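PDB 6S9V: sucrose 6(F)-phosphate phosphorylase from Thermoanaerobacterium thermosaccharolyticum DSM 571, which belongs to the alpha-amylase family of carbohydrate-active enzymes, with a TIM-barrel catalytic domain and an antiparallel sheet towards its C-terminus. Local coordinates for residues V335-N340 against A367-D372; T363-S366 against D371-A374. All coordinates share one frame; numbering follows the deposited sequence.

Contact 1: V335-N340 against A367-D372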
ATOM      1  N   VAL A 335      19.774  -3.567  -6.688  1.00 19.72           N
ATOM      2  CA  VAL A 335      20.311  -4.830  -6.183  1.00 20.09           C
ATOM      3  C   VAL A 335      21.778  -4.677  -5.777  1.00 22.26           C
ATOM      4  O   VAL A 335      22.221  -5.285  -4.797  1.00 21.78           O
ATOM      5  CB  VAL A 335      20.098  -5.945  -7.218  1.00 22.92           C
ATOM      6  CG1 VAL A 335      20.828  -7.212  -6.813  1.00 26.04           C
ATOM      7  CG2 VAL A 335      18.597  -6.232  -7.357  1.00 23.40           C
ATOM      8  N   GLN A 336      22.560  -3.892  -6.524  1.00 24.44           N
ATOM      9  CA  GLN A 336      23.917  -3.594  -6.069  1.00 24.84           C
ATOM     10  C   GLN A 336      23.913  -2.851  -4.740  1.00 23.92           C
ATOM     11  O   GLN A 336      24.883  -2.930  -3.978  1.00 22.47           O
ATOM     12  CB  GLN A 336      24.692  -2.777  -7.096  1.00 28.20           C
ATOM     13  CG  GLN A 336      25.234  -3.570  -8.255  1.00 36.04           C
ATOM     14  CD  GLN A 336      25.891  -2.676  -9.282  1.00 40.99           C
ATOM     15  OE1 GLN A 336      25.808  -1.448  -9.194  1.00 44.78           O
ATOM     16  NE2 GLN A 336      26.653  -3.283 -10.184  1.00 40.02           N
ATOM     17  N   ARG A 337      22.832  -2.133  -4.441  1.00 23.95           N
ATOM     18  CA  ARG A 337      22.701  -1.390  -3.198  1.00 22.55           C
ATOM     19  C   ARG A 337      22.003  -2.202  -2.118  1.00 23.04           C
ATOM     20  O   ARG A 337      21.536  -1.624  -1.128  1.00 22.89           O
ATOM     21  CB  ARG A 337      21.965  -0.068  -3.447  1.00 20.68           C
ATOM     22  CG  ARG A 337      22.792   0.878  -4.305  1.00 23.48           C
ATOM     23  CD  ARG A 337      22.034   2.084  -4.814  1.00 22.41           C
ATOM     24  NE  ARG A 337      22.896   2.837  -5.717  1.00 21.82           N
ATOM     25  CZ  ARG A 337      22.575   3.988  -6.297  1.00 23.94           C
ATOM     26  NH1 ARG A 337      21.391   4.549  -6.084  1.00 23.29           N
ATOM     27  NH2 ARG A 337      23.449   4.576  -7.102  1.00 25.62           N
ATOM     28  N   GLY A 338      21.938  -3.528  -2.293  1.00 21.26           N
ATOM     29  CA  GLY A 338      21.463  -4.452  -1.280  1.00 20.76           C
ATOM     30  C   GLY A 338      20.085  -5.038  -1.516  1.00 21.81           C
ATOM     31  O   GLY A 338      19.654  -5.899  -0.738  1.00 22.05           O
ATOM     32  N   ALA A 339      19.384  -4.621  -2.560  1.00 22.72           N
ATOM     33  CA  ALA A 339      18.022  -5.086  -2.779  1.00 23.23           C
ATOM     34  C   ALA A 339      17.972  -6.571  -3.140  1.00 25.13           C
ATOM     35  O   ALA A 339      18.928  -7.141  -3.674  1.00 24.76           O
ATOM     36  CB  ALA A 339      17.373  -4.274  -3.895  1.00 21.31           C
ATOM     37  N   ASN A 340      16.838  -7.198  -2.833  1.00 24.75           N
ATOM     38  CA  ASN A 340      16.437  -8.468  -3.431  1.00 22.33           C
ATOM     39  C   ASN A 340      15.122  -8.249  -4.172  1.00 21.61           C
ATOM     40  O   ASN A 340      14.502  -7.184  -4.081  1.00 21.93           O
ATOM     41  CB  ASN A 340      16.306  -9.588  -2.390  1.00 21.76           C
ATOM     42  CG  ASN A 340      15.217  -9.322  -1.370  1.00 21.37           C
ATOM     43  OD1 ASN A 340      14.047  -9.623  -1.602  1.00 21.24           O
ATOM     44  ND2 ASN A 340      15.597  -8.761  -0.230  1.00 21.27           N
ATOM     45  N   ALA A 367      18.055   2.417  -1.447  1.00 20.90           N
ATOM     46  CA  ALA A 367      17.949   2.422  -2.901  1.00 20.87           C
ATOM     47  C   ALA A 367      18.612   3.650  -3.508  1.00 19.60           C
ATOM     48  O   ALA A 367      19.121   3.586  -4.632  1.00 19.34           O
ATOM     49  CB  ALA A 367      16.482   2.354  -3.321  1.00 21.53           C
ATOM     50  N   LEU A 368      18.627   4.765  -2.782  1.00 18.84           N
ATOM     51  CA  LEU A 368      19.304   5.983  -3.207  1.00 20.74           C
ATOM     52  C   LEU A 368      20.748   6.053  -2.718  1.00 22.06           C
ATOM     53  O   LEU A 368      21.335   7.140  -2.677  1.00 22.40           O
ATOM     54  CB  LEU A 368      18.527   7.211  -2.736  1.00 21.16           C
ATOM     55  CG  LEU A 368      17.176   7.343  -3.442  1.00 21.15           C
ATOM     56  CD1 LEU A 368      16.330   8.451  -2.800  1.00 21.59           C
ATOM     57  CD2 LEU A 368      17.375   7.612  -4.925  1.00 21.83           C
ATOM     58  N   ASN A 369      21.326   4.915  -2.346  1.00 22.16           N
ATOM     59  CA  ASN A 369      22.722   4.852  -1.913  1.00 23.11           C
ATOM     60  C   ASN A 369      22.951   5.665  -0.642  1.00 22.59           C
ATOM     61  O   ASN A 369      24.051   6.173  -0.395  1.00 21.27           O
ATOM     62  CB  ASN A 369      23.646   5.328  -3.037  1.00 23.33           C
ATOM     63  CG  ASN A 369      24.810   4.386  -3.273  1.00 22.16           C
ATOM     64  OD1 ASN A 369      25.032   3.443  -2.515  1.00 20.90           O
ATOM     65  ND2 ASN A 369      25.558   4.645  -4.333  1.00 22.82           N
ATOM     66  N   CYS A 370      21.904   5.794   0.174  1.00 22.09           N
ATOM     67  CA  CYS A 370      21.957   6.524   1.441  1.00 22.63           C
ATOM     68  C   CYS A 370      22.380   7.977   1.242  1.00 22.31           C
ATOM     69  O   CYS A 370      22.913   8.614   2.156  1.00 22.67           O
ATOM     70  CB  CYS A 370      22.877   5.825   2.449  1.00 24.67           C
ATOM     71  SG  CYS A 370      22.428   4.101   2.752  1.00 24.71           S
ATOM     72  N   ASP A 371      22.089   8.514   0.063  1.00 21.91           N
ATOM     73  CA  ASP A 371      22.385   9.898  -0.305  1.00 22.55           C
ATOM     74  C   ASP A 371      21.314  10.781   0.322  1.00 22.28           C
ATOM     75  O   ASP A 371      20.204  10.895  -0.206  1.00 22.79           O
ATOM     76  CB  ASP A 371      22.385  10.013  -1.827  1.00 24.07           C
ATOM     77  CG  ASP A 371      22.782  11.386  -2.339  1.00 24.99           C
ATOM     78  OD1 ASP A 371      22.636  12.395  -1.623  1.00 24.04           O
ATOM     79  OD2 ASP A 371      23.168  11.456  -3.527  1.00 24.48           O
ATOM     80  N   ASP A 372      21.649  11.415   1.452  1.00 21.86           N
ATOM     81  CA  ASP A 372      20.671  12.221   2.184  1.00 22.48           C
ATOM     82  C   ASP A 372      20.022  13.258   1.281  1.00 23.43           C
ATOM     83  O   ASP A 372      18.803  13.458   1.311  1.00 22.84           O
ATOM     84  CB  ASP A 372      21.343  12.954   3.347  1.00 22.53           C
ATOM     85  CG  ASP A 372      21.751  12.042   4.486  1.00 22.93           C
ATOM     86  OD1 ASP A 372      21.543  10.820   4.400  1.00 22.52           O
ATOM     87  OD2 ASP A 372      22.314  12.570   5.475  1.00 23.57           O
TER

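Contact 2: T363-S366 against D371-A374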
ATOM      1  N   THR A 363      14.989  -0.797   1.205  1.00 17.92           N
ATOM      2  CA  THR A 363      14.547   0.471   1.794  1.00 17.41           C
ATOM      3  C   THR A 363      14.802   1.586   0.784  1.00 17.65           C
ATOM      4  O   THR A 363      15.726   1.512  -0.028  1.00 17.26           O
ATOM      5  CB  THR A 363      15.239   0.784   3.128  1.00 18.70           C
ATOM      6  OG1 THR A 363      16.588   1.220   2.906  1.00 20.41           O
ATOM      7  CG2 THR A 363      15.220  -0.432   4.045  1.00 19.10           C
ATOM      8  N   TYR A 364      13.947   2.610   0.799  1.00 17.29           N
ATOM      9  CA  TYR A 364      14.079   3.642  -0.224  1.00 18.54           C
ATOM     10  C   TYR A 364      15.370   4.429  -0.038  1.00 20.05           C
ATOM     11  O   TYR A 364      16.034   4.789  -1.018  1.00 21.59           O
ATOM     12  CB  TYR A 364      12.859   4.556  -0.215  1.00 18.55           C
ATOM     13  CG  TYR A 364      12.550   5.118  -1.580  1.00 18.63           C
ATOM     14  CD1 TYR A 364      11.717   4.436  -2.462  1.00 19.31           C
ATOM     15  CD2 TYR A 364      13.108   6.316  -1.996  1.00 18.53           C
ATOM     16  CE1 TYR A 364      11.439   4.945  -3.718  1.00 21.16           C
ATOM     17  CE2 TYR A 364      12.842   6.831  -3.240  1.00 18.66           C
ATOM     18  CZ  TYR A 364      12.007   6.145  -4.103  1.00 20.31           C
ATOM     19  OH  TYR A 364      11.745   6.676  -5.351  1.00 19.21           O
ATOM     20  N   TYR A 365      15.759   4.676   1.213  1.00 19.74           N
ATOM     21  CA  TYR A 365      17.020   5.347   1.501  1.00 20.87           C
ATOM     22  C   TYR A 365      18.204   4.535   0.991  1.00 20.08           C
ATOM     23  O   TYR A 365      19.117   5.089   0.364  1.00 21.33           O
ATOM     24  CB  TYR A 365      17.099   5.590   3.008  1.00 21.40           C
ATOM     25  CG  TYR A 365      18.314   6.331   3.508  1.00 19.79           C
ATOM     26  CD1 TYR A 365      18.548   7.658   3.161  1.00 19.70           C
ATOM     27  CD2 TYR A 365      19.199   5.717   4.379  1.00 20.55           C
ATOM     28  CE1 TYR A 365      19.654   8.342   3.660  1.00 22.97           C
ATOM     29  CE2 TYR A 365      20.298   6.386   4.876  1.00 21.88           C
ATOM     30  CZ  TYR A 365      20.528   7.690   4.510  1.00 22.46           C
ATOM     31  OH  TYR A 365      21.630   8.342   5.018  1.00 22.19           O
ATOM     32  N   SER A 366      18.195   3.216   1.218  1.00 19.60           N
ATOM     33  CA  SER A 366      19.260   2.366   0.680  1.00 22.45           C
ATOM     34  C   SER A 366      19.249   2.360  -0.847  1.00 21.66           C
ATOM     35  O   SER A 366      20.310   2.297  -1.488  1.00 21.54           O
ATOM     36  CB  SER A 366      19.114   0.933   1.203  1.00 24.28           C
ATOM     37  OG  SER A 366      19.493   0.825   2.563  1.00 22.81           O
ATOM     38  N   ASP A 371      22.089   8.514   0.063  1.00 21.91           N
ATOM     39  CA  ASP A 371      22.385   9.898  -0.305  1.00 22.55           C
ATOM     40  C   ASP A 371      21.314  10.781   0.322  1.00 22.28           C
ATOM     41  O   ASP A 371      20.204  10.895  -0.206  1.00 22.79           O
ATOM     42  CB  ASP A 371      22.385  10.013  -1.827  1.00 24.07           C
ATOM     43  CG  ASP A 371      22.782  11.386  -2.339  1.00 24.99           C
ATOM     44  OD1 ASP A 371      22.636  12.395  -1.623  1.00 24.04           O
ATOM     45  OD2 ASP A 371      23.168  11.456  -3.527  1.00 24.48           O
ATOM     46  N   ASP A 372      21.649  11.415   1.452  1.00 21.86           N
ATOM     47  CA  ASP A 372      20.671  12.221   2.184  1.00 22.48           C
ATOM     48  C   ASP A 372      20.022  13.258   1.281  1.00 23.43           C
ATOM     49  O   ASP A 372      18.803  13.458   1.311  1.00 22.84           O
ATOM     50  CB  ASP A 372      21.343  12.954   3.347  1.00 22.53           C
ATOM     51  CG  ASP A 372      21.751  12.042   4.486  1.00 22.93           C
ATOM     52  OD1 ASP A 372      21.543  10.820   4.400  1.00 22.52           O
ATOM     53  OD2 ASP A 372      22.314  12.570   5.475  1.00 23.57           O
ATOM     54  N   ASP A 373      20.845  13.974   0.508  1.00 23.46           N
ATOM     55  CA  ASP A 373      20.328  15.057  -0.322  1.00 24.21           C
ATOM     56  C   ASP A 373      19.386  14.522  -1.390  1.00 21.72           C
ATOM     57  O   ASP A 373      18.314  15.094  -1.622  1.00 22.26           O
ATOM     58  CB  ASP A 373      21.505  15.820  -0.938  1.00 27.80           C
ATOM     59  CG  ASP A 373      22.317  16.591   0.111  1.00 29.05           C
ATOM     60  OD1 ASP A 373      21.748  16.970   1.154  1.00 27.50           O
ATOM     61  OD2 ASP A 373      23.540  16.768  -0.078  1.00 30.25           O
ATOM     62  N   ALA A 374      19.759  13.423  -2.047  1.00 20.71           N
ATOM     63  CA  ALA A 374      18.877  12.821  -3.038  1.00 21.68           C
ATOM     64  C   ALA A 374      17.594  12.310  -2.391  1.00 21.30           C
ATOM     65  O   ALA A 374      16.506  12.400  -2.979  1.00 21.05           O
ATOM     66  CB  ALA A 374      19.601  11.689  -3.759  1.00 20.67           C
TER

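Contact 1: V335-N340 against A367-D372
Arg337 reaches across to the turn that follows helix 364-367 and meets it in two ways, with the edge of its guanidinium on a backbone carbonyl and with one face on the side chain of Asn369. At the edge, NH1 of Arg337 donates to the carbonyl O of Ala367 at 2.9 Å; the N-H points almost straight at the oxygen (163°), which lies in the guanidinium plane, although the donor is tilted from the carbonyl plane. Over the face, CB of Asn369 sits 3.6 Å above the centre of the guanidinium. The amide beyond it is stacked, its plane within 18° of the guanidinium's, while the two side chains as a whole cross at roughly a right angle. Asn369 CG comes to 3.5 Å from Arg337 NE. The neighbouring nitrogens Arg337 NH2 and Asn369 ND2 are both donors, and the pairing here is one of flat groups without a hydrogen bond. Both partners stand where a helix stops. Helix 324-336 and helix 364-367 each finish in a Schellman motif, with the positive-phi C-prime position taken by Gly338 in the first and by Asn369 in the second, where the chain goes on through a type I' turn from Leu368 to Asp371. Ala367, whose carbonyl takes the bond, is the last residue of its helix. An extended chain from CG to NE carries the arginine head to it, and CD of Arg337 passes 3.3 Å from the same oxygen. Ile284 of helix 275-285 also touches the Arg337 side chain, and Leu280 of that helix packs on Ala367.

Contact 2: T363-S366 against D371-A374
The backbones come nearest at Tyr365 and Asp371, whose CA atoms are 7.3 Å apart, where the short helix 364-367 and the start of helix 372-384 face each other across a tight turn. One bond between side chains spans the gap: the hydroxyl of Tyr365 donates to OD1 of Asp372 over 2.6 Å. The carboxylate oxygen lies at the edge of the ring, in its plane, and is met nearly in line with its own C-O bond; it also comes within 3.2 Å of the ring carbon CE1 of Tyr365. Ring and carboxylate are turned 31° against each other. With CG anti to the backbone N (chi1 -178°), the tyrosine sends its ring out from the first turn of its helix to the opening residue of the next. Asp372 crosses it obliquely, CG set beside its own backbone N, and its side chain also touches Val433 and Arg436 of helix 432-446. Each helix has an N-cap residue. Thr363 OG1 accepts from Ser366 N at 3.1 Å, and the same oxygen is hydrogen-bonded to Gly399. At the second helix, Asp371 OD1 takes the N-H of Ala374 at 3.1 Å in an almost straight bond of 171°, met from above the carboxylate plane. Capping thus uses Asp371, while its neighbour Asp372 holds the tyrosine, so adjacent acids have separate tasks. Both carboxylates lie at the N-terminal end of helix 372-384, where the helix dipole would be expected to stabilise negative charge, consistent with an ionised Asp372 accepting a short hydrogen bond from the phenol.

Contacts 1 and 2 lie 7 Å apart, centre to centre, and their segments share Asp371 and Asp372. Arg337 meets the turn after helix 364-367 at Ala367 and Asn369, while Tyr365 bonds to Asp372 at its end. They also touch directly. Cys370 N lies 2.9 Å from Tyr365 O, a probable hydrogen bond. Arg337 CB packs 3.5 Å from Ser366 O. Further on, Leu368 CD1 is 4.0 Å from Ala374 O. Helix 372-384, entered from this turn, leads to the eighth barrel strand, 388-392. Both contacts are partly buried, their centres about 21 and 20 Å from the centre of the chain.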